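Local coordinates for restriction endonuclease R.BpuJI (Bacillus pumilus, PDB 2VLA), which recognises its cognate DNA through this N-terminal domain and, as a whole, probably acts as an endonuclease that cuts DNA, at residues N31-I36 with K46-R51. Numbering follows the deposited sequence.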
loop_
_atom_site.group_PDB
_atom_site.type_symbol
_atom_site.label_atom_id
_atom_site.label_comp_id
_atom_site.label_asym_id
_atom_site.label_seq_id
_atom_site.Cartn_x
_atom_site.Cartn_y
_atom_site.Cartn_z
ATOM N N ASN A 31 -3.276 3.580 -20.542
ATOM C CA ASN A 31 -3.435 4.053 -21.916
ATOM C C ASN A 31 -4.212 5.335 -21.965
ATOM O O ASN A 31 -3.912 6.214 -22.761
ATOM C CB ASN A 31 -4.077 2.983 -22.792
ATOM C CG ASN A 31 -3.076 1.940 -23.246
ATOM O OD1 ASN A 31 -1.915 2.265 -23.534
ATOM N ND2 ASN A 31 -3.491 0.702 -23.290
ATOM N N ILE A 32 -5.227 5.449 -21.111
ATOM C CA ILE A 32 -5.965 6.696 -21.011
ATOM C C ILE A 32 -5.005 7.825 -20.621
ATOM O O ILE A 32 -4.960 8.874 -21.267
ATOM C CB ILE A 32 -7.101 6.604 -19.995
ATOM C CG1 ILE A 32 -8.187 5.645 -20.513
ATOM C CG2 ILE A 32 -7.671 8.015 -19.714
ATOM C CD1 ILE A 32 -9.244 5.248 -19.467
ATOM N N ILE A 33 -4.249 7.613 -19.563
ATOM C CA ILE A 33 -3.328 8.635 -19.078
ATOM C C ILE A 33 -2.260 8.986 -20.126
ATOM O O ILE A 33 -2.016 10.157 -20.412
ATOM C CB ILE A 33 -2.680 8.194 -17.760
ATOM C CG1 ILE A 33 -3.726 8.205 -16.646
ATOM C CG2 ILE A 33 -1.513 9.105 -17.387
ATOM C CD1 ILE A 33 -3.310 7.425 -15.405
ATOM N N ASP A 34 -1.673 7.969 -20.737
ATOM C CA ASP A 34 -0.622 8.191 -21.725
ATOM C C ASP A 34 -1.164 8.988 -22.931
ATOM O O ASP A 34 -0.477 9.855 -23.482
ATOM C CB ASP A 34 -0.069 6.847 -22.181
ATOM C CG ASP A 34 1.063 6.981 -23.126
ATOM O OD1 ASP A 34 2.045 7.662 -22.778
ATOM O OD2 ASP A 34 1.004 6.352 -24.192
ATOM N N ASP A 35 -2.408 8.691 -23.323
ATOM C CA ASP A 35 -3.019 9.332 -24.484
ATOM C C ASP A 35 -3.353 10.799 -24.227
ATOM O O ASP A 35 -3.082 11.664 -25.077
ATOM C CB ASP A 35 -4.292 8.607 -24.875
ATOM C CG ASP A 35 -4.028 7.297 -25.592
ATOM O OD1 ASP A 35 -2.852 7.026 -25.951
ATOM O OD2 ASP A 35 -5.009 6.542 -25.813
ATOM N N ILE A 36 -3.995 11.085 -23.090
ATOM C CA ILE A 36 -4.577 12.403 -22.878
ATOM C C ILE A 36 -3.620 13.377 -22.187
ATOM O O ILE A 36 -3.807 14.586 -22.266
ATOM C CB ILE A 36 -5.950 12.336 -22.113
ATOM C CG1 ILE A 36 -5.759 11.948 -20.643
ATOM C CG2 ILE A 36 -6.897 11.355 -22.806
ATOM C CD1 ILE A 36 -7.079 11.941 -19.821
ATOM N N LYS A 46 -12.554 15.305 -17.575
ATOM C CA LYS A 46 -13.588 14.967 -18.537
ATOM C C LYS A 46 -13.139 13.822 -19.420
ATOM O O LYS A 46 -13.871 12.842 -19.611
ATOM C CB LYS A 46 -13.937 16.190 -19.398
ATOM C CG LYS A 46 -14.849 15.883 -20.586
ATOM N N ASP A 47 -11.926 13.938 -19.946
ATOM C CA ASP A 47 -11.415 12.976 -20.903
ATOM C C ASP A 47 -11.130 11.620 -20.252
ATOM O O ASP A 47 -11.384 10.567 -20.843
ATOM C CB ASP A 47 -10.161 13.526 -21.577
ATOM C CG ASP A 47 -10.463 14.703 -22.506
ATOM O OD1 ASP A 47 -11.641 14.856 -22.921
ATOM O OD2 ASP A 47 -9.532 15.471 -22.810
ATOM N N PHE A 48 -10.620 11.644 -19.029
ATOM C CA PHE A 48 -10.385 10.409 -18.301
ATOM C C PHE A 48 -11.704 9.660 -18.080
ATOM O O PHE A 48 -11.817 8.484 -18.391
ATOM C CB PHE A 48 -9.709 10.691 -16.957
ATOM C CG PHE A 48 -9.400 9.458 -16.174
ATOM C CD1 PHE A 48 -10.380 8.850 -15.403
ATOM C CD2 PHE A 48 -8.115 8.912 -16.187
ATOM C CE1 PHE A 48 -10.106 7.710 -14.681
ATOM C CE2 PHE A 48 -7.836 7.762 -15.479
ATOM C CZ PHE A 48 -8.830 7.164 -14.714
ATOM N N ASN A 49 -12.692 10.359 -17.537
ATOM C CA ASN A 49 -13.978 9.747 -17.220
ATOM C C ASN A 49 -14.688 9.218 -18.468
ATOM O O ASN A 49 -15.275 8.150 -18.446
ATOM C CB ASN A 49 -14.887 10.754 -16.528
ATOM C CG ASN A 49 -14.531 10.969 -15.076
ATOM O OD1 ASN A 49 -13.458 10.569 -14.615
ATOM N ND2 ASN A 49 -15.438 11.614 -14.337
ATOM N N ASN A 50 -14.627 9.981 -19.554
ATOM C CA ASN A 50 -15.259 9.571 -20.803
ATOM C C ASN A 50 -14.670 8.286 -21.377
ATOM O O ASN A 50 -15.385 7.493 -21.990
ATOM C CB ASN A 50 -15.193 10.697 -21.844
ATOM C CG ASN A 50 -16.223 11.793 -21.589
ATOM O OD1 ASN A 50 -17.199 11.588 -20.873
ATOM N ND2 ASN A 50 -16.000 12.962 -22.175
ATOM N N ARG A 51 -13.368 8.078 -21.179
ATOM C CA ARG A 51 -12.732 6.835 -21.599
ATOM C C ARG A 51 -13.023 5.683 -20.618
ATOM O O ARG A 51 -13.335 4.566 -21.038
ATOM C CB ARG A 51 -11.212 7.023 -21.754
ATOM C CG ARG A 51 -10.785 7.890 -22.951
ATOM C CD ARG A 51 -10.497 7.061 -24.220
ATOM N NE ARG A 51 -9.452 6.029 -24.046
ATOM C CZ ARG A 51 -8.146 6.203 -24.308
ATOM N NH1 ARG A 51 -7.686 7.377 -24.731
ATOM N NH2 ARG A 51 -7.301 5.198 -24.134
#
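Asp35 OD2 is gripped by two nitrogens of one guanidinium. Arg51 NH1 lies 3.0 Å from Asp35 OD2, and Arg51 NH2 lies 3.1 Å from Asp35 OD2. This salt bridge joins consecutive, roughly antiparallel helices, 22-36 and 41-56, of the DNA-recognition domain; the axes of the short segments come within 10.0 Å. NH1 uses the anti lone pair of OD2, whereas NH2 comes from that side but 33° out of the carboxylate plane. Because both N-H groups converge on a single oxygen, neither bond is straight. The two flat groups are turned 44° from each other. Arginine suits this place at the margin because its long chain reaches across to helix 22-36, bending at chi2 and chi3 to pass over Ile32. Ile32 CG1 sits over one guanidinium face, near its rim, while Arg51 CB packs 3.5 Å from Ile32 CD1. An alanine in place of Arg51 would probably leave the Asp35 carboxylate without its charged mate and Ile32 CG1 without the guanidinium lying against it. Among the buried residues, Ile32 and Ile33 pack against the Phe48 ring. Branching lets Ile32 serve two partners, its CG2 meeting Phe48 CD2 at 3.7 Å. With CG anti to the backbone N (chi1 -178°), the broad Phe48 ring also touches Arg69 and Ala73 of helix 62-76. Ile33 CG1 approaches the ring edge, and Ile36 CD1 lies 3.6 Å from the backbone N of Phe48.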